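Local coordinates for macrolide export ATP-binding/permease protein macB (Actinobacillus actinomycetemcomitans, PDB 3FTJ), which probably serves as the non-canonical ABC transporter of a tripartite macrolide efflux system, this chain being its periplasmic region, at residues Tyr160-Val163 / Leu164-Thr168; Thr96-Asp99 / Val100-Asn104; Tyr75-Gly78 / Glu79-Asp83; Glu195-Lys198 / Ser199-Lys203. All coordinates share one frame; numbering follows the deposited sequence.

Contact 1: Tyr160-Val163 / Leu164-Thr168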
loop_
_atom_site.group_PDB
_atom_site.type_symbol
_atom_site.label_atom_id
_atom_site.label_comp_id
_atom_site.label_asym_id
_atom_site.label_seq_id
_atom_site.Cartn_x
_atom_site.Cartn_y
_atom_site.Cartn_z
ATOM N N TYR A 160 -7.879 3.753 -2.112
ATOM C CA TYR A 160 -8.229 2.376 -2.464
ATOM C C TYR A 160 -9.664 2.289 -2.978
ATOM O O TYR A 160 -9.959 1.494 -3.869
ATOM C CB TYR A 160 -8.035 1.413 -1.279
ATOM C CG TYR A 160 -9.008 1.610 -0.119
ATOM C CD1 TYR A 160 -10.305 1.124 -0.181
ATOM C CD2 TYR A 160 -8.621 2.290 1.035
ATOM C CE1 TYR A 160 -11.207 1.314 0.879
ATOM C CE2 TYR A 160 -9.506 2.483 2.101
ATOM C CZ TYR A 160 -10.799 1.992 2.012
ATOM O OH TYR A 160 -11.681 2.170 3.060
ATOM N N SER A 161 -10.549 3.110 -2.411
ATOM C CA SER A 161 -11.963 3.096 -2.779
ATOM C C SER A 161 -12.172 3.550 -4.225
ATOM O O SER A 161 -12.903 2.917 -4.990
ATOM C CB SER A 161 -12.764 3.980 -1.820
ATOM O OG SER A 161 -12.171 5.266 -1.713
ATOM N N THR A 162 -11.521 4.647 -4.590
ATOM C CA THR A 162 -11.553 5.159 -5.960
ATOM C C THR A 162 -11.040 4.142 -6.970
ATOM O O THR A 162 -11.635 3.944 -8.027
ATOM C CB THR A 162 -10.690 6.415 -6.084
ATOM O OG1 THR A 162 -11.023 7.316 -5.023
ATOM C CG2 THR A 162 -10.929 7.102 -7.425
ATOM N N VAL A 163 -9.935 3.491 -6.636
ATOM C CA VAL A 163 -9.315 2.541 -7.547
ATOM C C VAL A 163 -10.167 1.282 -7.701
ATOM O O VAL A 163 -10.350 0.777 -8.804
ATOM C CB VAL A 163 -7.883 2.205 -7.098
ATOM C CG1 VAL A 163 -7.308 1.077 -7.924
ATOM C CG2 VAL A 163 -7.027 3.428 -7.236
ATOM N N LEU A 164 -10.710 0.796 -6.593
ATOM C CA LEU A 164 -11.562 -0.379 -6.620
ATOM C C LEU A 164 -12.862 -0.056 -7.345
ATOM O O LEU A 164 -13.299 -0.803 -8.204
ATOM C CB LEU A 164 -11.868 -0.857 -5.192
ATOM C CG LEU A 164 -10.724 -1.516 -4.416
ATOM C CD1 LEU A 164 -11.098 -1.682 -2.958
ATOM C CD2 LEU A 164 -10.345 -2.866 -5.041
ATOM N N ASN A 165 -13.487 1.058 -6.981
ATOM C CA ASN A 165 -14.802 1.394 -7.516
ATOM C C ASN A 165 -14.756 1.733 -9.010
ATOM O O ASN A 165 -15.659 1.378 -9.757
ATOM C CB ASN A 165 -15.440 2.543 -6.718
ATOM C CG ASN A 165 -15.900 2.116 -5.318
ATOM O OD1 ASN A 165 -16.208 0.948 -5.079
ATOM N ND2 ASN A 165 -15.961 3.076 -4.393
ATOM N N LYS A 166 -13.689 2.395 -9.443
ATOM C CA LYS A 166 -13.637 2.963 -10.789
ATOM C C LYS A 166 -12.641 2.294 -11.737
ATOM O O LYS A 166 -12.783 2.391 -12.956
ATOM C CB LYS A 166 -13.359 4.470 -10.715
ATOM C CG LYS A 166 -14.483 5.270 -10.048
ATOM C CD LYS A 166 -14.032 6.687 -9.705
ATOM C CE LYS A 166 -15.208 7.582 -9.307
ATOM N NZ LYS A 166 -15.638 7.366 -7.898
ATOM N N ILE A 167 -11.633 1.624 -11.193
ATOM C CA ILE A 167 -10.593 1.036 -12.036
ATOM C C ILE A 167 -10.659 -0.491 -12.106
ATOM O O ILE A 167 -10.952 -1.063 -13.157
ATOM C CB ILE A 167 -9.172 1.430 -11.562
ATOM C CG1 ILE A 167 -9.053 2.947 -11.368
ATOM C CG2 ILE A 167 -8.136 0.941 -12.550
ATOM C CD1 ILE A 167 -9.106 3.733 -12.649
ATOM N N THR A 168 -10.367 -1.152 -10.988
ATOM C CA THR A 168 -10.235 -2.605 -10.981
ATOM C C THR A 168 -11.561 -3.314 -10.784
ATOM O O THR A 168 -11.739 -4.439 -11.250
ATOM C CB THR A 168 -9.277 -3.080 -9.867
ATOM O OG1 THR A 168 -9.939 -2.991 -8.599
ATOM C CG2 THR A 168 -8.014 -2.228 -9.849
#

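Contact 2: Thr96-Asp99 / Val100-Asn104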
loop_
_atom_site.group_PDB
_atom_site.type_symbol
_atom_site.label_atom_id
_atom_site.label_comp_id
_atom_site.label_asym_id
_atom_site.label_seq_id
_atom_site.Cartn_x
_atom_site.Cartn_y
_atom_site.Cartn_z
ATOM N N THR A 96 -7.241 12.448 2.302
ATOM C CA THR A 96 -7.989 12.589 3.541
ATOM C C THR A 96 -9.048 11.496 3.636
ATOM O O THR A 96 -9.301 10.765 2.671
ATOM C CB THR A 96 -8.719 13.943 3.603
ATOM O OG1 THR A 96 -9.592 14.064 2.475
ATOM C CG2 THR A 96 -7.730 15.093 3.598
ATOM N N GLU A 97 -9.678 11.393 4.801
ATOM C CA GLU A 97 -10.763 10.441 4.995
ATOM C C GLU A 97 -11.897 10.750 4.031
ATOM O O GLU A 97 -12.606 9.847 3.574
ATOM C CB GLU A 97 -11.258 10.490 6.442
ATOM C CG GLU A 97 -12.504 9.670 6.711
ATOM C CD GLU A 97 -13.020 9.857 8.132
ATOM O OE1 GLU A 97 -12.203 9.784 9.072
ATOM O OE2 GLU A 97 -14.237 10.077 8.308
ATOM N N ASP A 98 -12.056 12.030 3.704
ATOM C CA ASP A 98 -13.109 12.438 2.787
ATOM C C ASP A 98 -12.843 11.948 1.360
ATOM O O ASP A 98 -13.769 11.597 0.635
ATOM C CB ASP A 98 -13.277 13.956 2.802
ATOM C CG ASP A 98 -14.240 14.441 1.742
ATOM O OD1 ASP A 98 -13.771 14.889 0.668
ATOM O OD2 ASP A 98 -15.467 14.359 1.973
ATOM N N ASP A 99 -11.580 11.949 0.952
ATOM C CA ASP A 99 -11.220 11.429 -0.372
ATOM C C ASP A 99 -11.595 9.953 -0.438
ATOM O O ASP A 99 -12.219 9.493 -1.392
ATOM C CB ASP A 99 -9.728 11.592 -0.637
ATOM C CG ASP A 99 -9.310 13.039 -0.795
ATOM O OD1 ASP A 99 -9.995 13.801 -1.512
ATOM O OD2 ASP A 99 -8.267 13.414 -0.224
ATOM N N VAL A 100 -11.225 9.218 0.600
ATOM C CA VAL A 100 -11.545 7.798 0.682
ATOM C C VAL A 100 -13.052 7.556 0.690
ATOM O O VAL A 100 -13.558 6.766 -0.106
ATOM C CB VAL A 100 -10.911 7.178 1.925
ATOM C CG1 VAL A 100 -11.431 5.760 2.144
ATOM C CG2 VAL A 100 -9.383 7.215 1.811
ATOM N N ASP A 101 -13.764 8.240 1.588
ATOM C CA ASP A 101 -15.212 8.087 1.721
ATOM C C ASP A 101 -15.988 8.421 0.440
ATOM O O ASP A 101 -16.988 7.773 0.126
ATOM C CB ASP A 101 -15.734 8.958 2.867
ATOM C CG ASP A 101 -15.524 8.324 4.234
ATOM O OD1 ASP A 101 -15.650 7.089 4.352
ATOM O OD2 ASP A 101 -15.239 9.067 5.195
ATOM N N GLN A 102 -15.537 9.441 -0.283
ATOM C CA GLN A 102 -16.240 9.896 -1.480
ATOM C C GLN A 102 -15.623 9.322 -2.764
ATOM O O GLN A 102 -16.041 9.662 -3.864
ATOM C CB GLN A 102 -16.252 11.428 -1.544
ATOM C CG GLN A 102 -16.889 12.092 -0.331
ATOM C CD GLN A 102 -18.335 11.672 -0.139
ATOM O OE1 GLN A 102 -19.188 11.942 -0.984
ATOM N NE2 GLN A 102 -18.619 11.007 0.976
ATOM N N SER A 103 -14.633 8.448 -2.618
ATOM C CA SER A 103 -13.990 7.852 -3.785
ATOM C C SER A 103 -13.607 8.935 -4.795
ATOM O O SER A 103 -13.959 8.851 -5.966
ATOM C CB SER A 103 -14.923 6.830 -4.445
ATOM O OG SER A 103 -15.168 5.732 -3.574
ATOM N N ASN A 104 -12.893 9.952 -4.328
ATOM C CA ASN A 104 -12.495 11.062 -5.181
ATOM C C ASN A 104 -11.389 10.644 -6.138
ATOM O O ASN A 104 -10.466 9.908 -5.760
ATOM C CB ASN A 104 -12.018 12.252 -4.340
ATOM C CG ASN A 104 -13.165 13.055 -3.743
ATOM O OD1 ASN A 104 -12.965 13.852 -2.827
ATOM N ND2 ASN A 104 -14.367 12.845 -4.253
#

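Contact 3: Tyr75-Gly78 / Glu79-Asp83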
loop_
_atom_site.group_PDB
_atom_site.type_symbol
_atom_site.label_atom_id
_atom_site.label_comp_id
_atom_site.label_asym_id
_atom_site.label_seq_id
_atom_site.Cartn_x
_atom_site.Cartn_y
_atom_site.Cartn_z
ATOM N N TYR A 75 -1.606 3.081 -7.498
ATOM C CA TYR A 75 -1.912 2.384 -6.261
ATOM C C TYR A 75 -3.205 2.923 -5.689
ATOM O O TYR A 75 -3.425 4.138 -5.663
ATOM C CB TYR A 75 -0.792 2.589 -5.250
ATOM C CG TYR A 75 0.493 1.915 -5.630
ATOM C CD1 TYR A 75 0.718 0.576 -5.314
ATOM C CD2 TYR A 75 1.486 2.609 -6.309
ATOM C CE1 TYR A 75 1.897 -0.052 -5.672
ATOM C CE2 TYR A 75 2.670 1.991 -6.660
ATOM C CZ TYR A 75 2.870 0.660 -6.337
ATOM O OH TYR A 75 4.051 0.047 -6.687
ATOM N N GLY A 76 -4.068 2.010 -5.254
ATOM C CA GLY A 76 -5.265 2.369 -4.522
ATOM C C GLY A 76 -4.972 2.005 -3.093
ATOM O O GLY A 76 -4.942 0.826 -2.752
ATOM N N ILE A 77 -4.724 3.009 -2.261
ATOM C CA ILE A 77 -4.259 2.760 -0.890
ATOM C C ILE A 77 -5.063 3.522 0.165
ATOM O O ILE A 77 -5.908 4.357 -0.170
ATOM C CB ILE A 77 -2.734 3.069 -0.733
ATOM C CG1 ILE A 77 -2.347 4.384 -1.423
ATOM C CG2 ILE A 77 -1.902 1.948 -1.321
ATOM C CD1 ILE A 77 -3.040 5.627 -0.894
ATOM N N GLY A 78 -4.809 3.220 1.437
ATOM C CA GLY A 78 -5.493 3.900 2.524
ATOM C C GLY A 78 -4.882 5.237 2.922
ATOM O O GLY A 78 -3.724 5.525 2.611
ATOM N N GLU A 79 -5.665 6.043 3.634
ATOM C CA GLU A 79 -5.213 7.334 4.171
ATOM C C GLU A 79 -3.860 7.291 4.895
ATOM O O GLU A 79 -3.047 8.193 4.733
ATOM C CB GLU A 79 -6.286 7.909 5.101
ATOM C CG GLU A 79 -5.822 9.088 5.937
ATOM C CD GLU A 79 -6.976 9.778 6.635
ATOM O OE1 GLU A 79 -7.961 9.082 6.975
ATOM O OE2 GLU A 79 -6.904 11.013 6.829
ATOM N N GLN A 80 -3.618 6.242 5.680
ATOM C CA GLN A 80 -2.383 6.130 6.467
ATOM C C GLN A 80 -1.187 5.615 5.674
ATOM O O GLN A 80 -0.101 5.426 6.233
ATOM C CB GLN A 80 -2.589 5.234 7.702
ATOM C CG GLN A 80 -3.636 5.733 8.696
ATOM C CD GLN A 80 -3.461 7.208 9.030
ATOM O OE1 GLN A 80 -2.361 7.664 9.342
ATOM N NE2 GLN A 80 -4.554 7.962 8.955
ATOM N N TYR A 81 -1.373 5.384 4.378
ATOM C CA TYR A 81 -0.310 4.790 3.575
ATOM C C TYR A 81 0.995 5.586 3.631
ATOM O O TYR A 81 2.068 5.018 3.817
ATOM C CB TYR A 81 -0.743 4.598 2.117
ATOM C CG TYR A 81 0.342 3.993 1.253
ATOM C CD1 TYR A 81 1.214 4.797 0.549
ATOM C CD2 TYR A 81 0.502 2.613 1.163
ATOM C CE1 TYR A 81 2.217 4.254 -0.235
ATOM C CE2 TYR A 81 1.498 2.059 0.379
ATOM C CZ TYR A 81 2.356 2.887 -0.316
ATOM O OH TYR A 81 3.360 2.360 -1.099
ATOM N N PHE A 82 0.907 6.900 3.468
ATOM C CA PHE A 82 2.114 7.715 3.362
ATOM C C PHE A 82 2.910 7.736 4.659
ATOM O O PHE A 82 4.141 7.683 4.644
ATOM C CB PHE A 82 1.761 9.129 2.908
ATOM C CG PHE A 82 0.942 9.159 1.655
ATOM C CD1 PHE A 82 1.539 8.969 0.423
ATOM C CD2 PHE A 82 -0.427 9.344 1.714
ATOM C CE1 PHE A 82 0.785 8.990 -0.740
ATOM C CE2 PHE A 82 -1.181 9.363 0.558
ATOM C CZ PHE A 82 -0.571 9.180 -0.671
ATOM N N ASP A 83 2.201 7.798 5.779
ATOM C CA ASP A 83 2.842 7.797 7.083
ATOM C C ASP A 83 3.578 6.485 7.361
ATOM O O ASP A 83 4.743 6.485 7.755
ATOM C CB ASP A 83 1.808 8.066 8.181
ATOM C CG ASP A 83 2.424 8.065 9.576
ATOM O OD1 ASP A 83 3.550 8.598 9.730
ATOM O OD2 ASP A 83 1.781 7.531 10.508
#

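Contact 4: Glu195-Lys198 / Ser199-Lys203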
loop_
_atom_site.group_PDB
_atom_site.type_symbol
_atom_site.label_atom_id
_atom_site.label_comp_id
_atom_site.label_asym_id
_atom_site.label_seq_id
_atom_site.Cartn_x
_atom_site.Cartn_y
_atom_site.Cartn_z
ATOM N N GLU A 195 -4.386 -15.610 13.349
ATOM C CA GLU A 195 -5.551 -16.408 13.703
ATOM C C GLU A 195 -6.855 -15.776 13.222
ATOM O O GLU A 195 -7.731 -16.476 12.728
ATOM C CB GLU A 195 -5.577 -16.714 15.202
ATOM C CG GLU A 195 -4.599 -17.813 15.569
ATOM C CD GLU A 195 -4.631 -18.968 14.567
ATOM O OE1 GLU A 195 -5.734 -19.498 14.301
ATOM O OE2 GLU A 195 -3.556 -19.344 14.039
ATOM N N LEU A 196 -6.969 -14.455 13.343
ATOM C CA LEU A 196 -8.175 -13.763 12.901
ATOM C C LEU A 196 -8.388 -13.929 11.391
ATOM O O LEU A 196 -9.481 -14.296 10.946
ATOM C CB LEU A 196 -8.130 -12.282 13.281
ATOM C CG LEU A 196 -9.290 -11.380 12.833
ATOM C CD1 LEU A 196 -10.634 -11.882 13.346
ATOM C CD2 LEU A 196 -9.047 -9.947 13.298
ATOM N N LEU A 197 -7.336 -13.682 10.611
ATOM C CA LEU A 197 -7.423 -13.794 9.153
ATOM C C LEU A 197 -7.673 -15.214 8.663
ATOM O O LEU A 197 -8.382 -15.405 7.676
ATOM C CB LEU A 197 -6.178 -13.220 8.478
ATOM C CG LEU A 197 -6.138 -11.702 8.366
ATOM C CD1 LEU A 197 -4.729 -11.257 8.063
ATOM C CD2 LEU A 197 -7.102 -11.215 7.284
ATOM N N LYS A 198 -7.071 -16.203 9.324
ATOM C CA LYS A 198 -7.403 -17.607 9.061
ATOM C C LYS A 198 -8.889 -17.884 9.305
ATOM O O LYS A 198 -9.538 -18.550 8.505
ATOM C CB LYS A 198 -6.560 -18.554 9.924
ATOM C CG LYS A 198 -5.071 -18.500 9.632
ATOM C CD LYS A 198 -4.253 -19.255 10.670
ATOM C CE LYS A 198 -4.449 -20.758 10.555
ATOM N NZ LYS A 198 -3.431 -21.479 11.382
ATOM N N SER A 199 -9.411 -17.382 10.420
ATOM C CA SER A 199 -10.827 -17.516 10.761
ATOM C C SER A 199 -11.700 -16.864 9.686
ATOM O O SER A 199 -12.723 -17.417 9.264
ATOM C CB SER A 199 -11.094 -16.858 12.117
ATOM O OG SER A 199 -12.444 -17.015 12.520
ATOM N N LEU A 200 -11.289 -15.677 9.259
ATOM C CA LEU A 200 -12.000 -14.929 8.229
ATOM C C LEU A 200 -12.007 -15.679 6.905
ATOM O O LEU A 200 -13.064 -15.879 6.300
ATOM C CB LEU A 200 -11.330 -13.575 8.029
ATOM C CG LEU A 200 -12.013 -12.278 8.457
ATOM C CD1 LEU A 200 -13.161 -12.503 9.399
ATOM C CD2 LEU A 200 -10.976 -11.320 9.041
ATOM N N HIS A 201 -10.824 -16.091 6.458
ATOM C CA HIS A 201 -10.667 -16.729 5.147
ATOM C C HIS A 201 -11.019 -18.207 5.145
ATOM O O HIS A 201 -11.255 -18.791 4.087
ATOM C CB HIS A 201 -9.230 -16.562 4.640
ATOM C CG HIS A 201 -8.904 -15.169 4.203
ATOM N ND1 HIS A 201 -7.763 -14.856 3.487
ATOM C CD2 HIS A 201 -9.585 -14.009 4.348
ATOM C CE1 HIS A 201 -7.741 -13.560 3.243
ATOM N NE2 HIS A 201 -8.836 -13.021 3.754
ATOM N N GLY A 202 -11.034 -18.816 6.326
ATOM C CA GLY A 202 -11.288 -20.240 6.442
ATOM C C GLY A 202 -10.050 -21.093 6.219
ATOM O O GLY A 202 -10.128 -22.321 6.272
ATOM N N LYS A 203 -8.913 -20.439 5.978
ATOM C CA LYS A 203 -7.650 -21.126 5.694
ATOM C C LYS A 203 -6.485 -20.135 5.622
ATOM O O LYS A 203 -6.683 -18.936 5.413
ATOM C CB LYS A 203 -7.735 -21.890 4.367
ATOM C CG LYS A 203 -7.822 -20.984 3.136
ATOM C CD LYS A 203 -7.850 -21.796 1.855
ATOM C CE LYS A 203 -7.417 -20.966 0.647
ATOM N NZ LYS A 203 -8.425 -19.942 0.219
#

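Contact 1: Tyr160-Val163 / Leu164-Thr168
The ring of Y160 and the isobutyl group of L164 lie one helical turn apart and cross at a slant, L164 CD1 standing near the plane of the ring, at its edge, 4.0 Å from Y160 CD1. With chi1 at 68°, the Y160 ring sits between its own backbone N and carbonyl carbon; I37 of helix 37-44 touches both side chains. T162 and K166 repeat the i to i+4 pairing on another side of the helix, where T162 CG2 meets the aliphatic part of the lysine at K166 CD, 3.9 Å away. Their polar ends lead elsewhere: T162 OG1 bonds to N104 O, and K166 NZ, after a bend at the last torsion, to S103 O. V163 stretches one step further. Its CG1, anti to the backbone N (chi1 172°), reaches T168 CG2 at 3.9 Å and also faces I167 CB. This i to i+5 meeting goes with a widened, pi-type last turn in which V163 O accepts twice: from I167 N at 2.8 Å, well above the carbonyl plane, and from T168 N at 2.9 Å, almost in line with the C=O bond. A regular alpha-helical carbonyl takes a single amide from its own helix. Here V163 O keeps a bent i+4 bond and adds a straight i+5 bond, the mark of the pi-type turn; V163, a buried residue, thus has its carbonyl gripped by two amides.

Contact 2: Thr96-Asp99 / Val100-Asn104
E97 and D101 meet one turn apart on the helix, E97 CG lying 3.2 Å from D101 OD2 with the two carboxylate planes nearly perpendicular (86°). E97 OE2 also comes within 3.4 Å of D101 OD2, an approach of like charges that is probably mildly unfavourable at this exposed surface. One residue on, D98 OD2 lies 3.5 Å from Q102 CG, carboxylate and amide planes almost parallel. The backbone holds these pairs in step through D101 N to E97 O and Q102 N to D98 O. Further out, both helix ends are fastened. T96 and D99 form a capping box: T96 N donates to D99 OD2 at 2.9 Å, on the anti side of the carboxylate, while D99 N returns a longer bond to T96 OG1 at 3.3 Å. D99 CG stands beside its own backbone N (chi1 -68°), which turns the carboxylate back toward T96, the N-cap residue, and R93 adds a salt bridge to the same OD2. At the other end S103 takes a positive phi in a Schellman motif, with S103 N on V100 O, and N104 N reaches D99 O at 3.0 Å, in the carbonyl plane on a lone pair. Outside the helix, V100 rests on P159 at the end of strand 155-159 and on Y160, while V100 O, S103 and N104 O bond to side chains of helix 160-168, the helix that follows this strand.

Contact 3: Tyr75-Gly78 / Glu79-Asp83
G78 O receives Y81 N at 2.9 Å, closing the type I beta turn that leads from strand 67-77 into helix 81-85. The amide comes from above the carbonyl plane, 53° out of it, rather than along a lone pair; the bond is nonetheless fairly straight at the hydrogen. Such a strand-turn-helix junction brings the last strand residue, I77, against the first residues of the helix. I77 and Y81 cross at about a right angle. The Y81 ring, its CG anti to the backbone N (chi1 180°), swings back over the strand end, where I77 CG1 makes an off-centre CH-pi contact, 4.3 Å from the ring centroid and 28° off its normal. I77 CG2 reaches further round the ring and meets it obliquely. Within the mixed sheet of this periplasmic domain, the junction is buried: I77 bonds through its backbone to S158 and Y160, and the Y81 ring also meets that of Y157. F82 joins the cluster twice, taking Y81 CD1 over one face, toward its rim, and touching I77 at the end of the longer branch. The tightest apolar approach lies at the shorter branch, where I77 CG2 stands 3.5 Å from Y81 CD2.

Contact 4: Glu195-Lys198 / Ser199-Lys203
L196 holds its CG anti to the backbone N (chi1 177°), which lays its isobutyl group along the helix toward L200. The two leucines run side by side, pointing the same way, and L196 CG comes 4.2 Å from L200 CD2. Neither torsion of L200 is a staggered one (chi1 -111°, chi2 16°), yet its CD2 also comes within 4.3 Å of L197 CD2, so one methyl group is shared by two leucines of the preceding turn. H201 follows on the same side as L197. Its CG lies beside its own backbone N, and the imidazole passes obliquely near L197 O, the carbonyl that accepts H201 N at 2.8 Å. Both ring nitrogens are engaged beyond the helix: NE2 with D39 OD2 and ND1 with D205 OD1, which would fix the rotation of the ring and probably favour a positive charge on it. On another side of the helix K198 bends at chi3 to bring K198 NZ to E195 OE2 at 3.4 Å, a salt bridge whose hydrogen bond is long and weak. Where the helix stops, the N of G202 makes a weak bond to K198 O at 2.7 Å. L196, L197 and L200 pack on helix 37-44, and L197 also on F206 of strand 206-209. This is a glycine-terminated helix C-terminus: at G202, with positive phi, the chain leaves the helix and goes on to strand 206-209.

Contacts 3, 2, 1 and 4 follow one another along the chain in that order. The first three cluster, their centres 12 to 13 Å apart, and lie about the mixed sheet: contact 3 ends strand 67-77, which runs parallel to strand 155-159, and contact 1 begins directly after the latter. S161 OG meets V100 O at 2.6 Å to join contacts 1 and 2, and Y160 N meets I77 O at 2.8 Å to join contacts 1 and 3. Contact 4 stands apart, its centre 24 to 29 Å from the others. The periplasmic region thus combines a compact group, made of helices 97-102 and 160-168 and the junction into helix 81-85, with helix 186-201 at a distant part of the same chain, against helix 37-44 and strand 206-209.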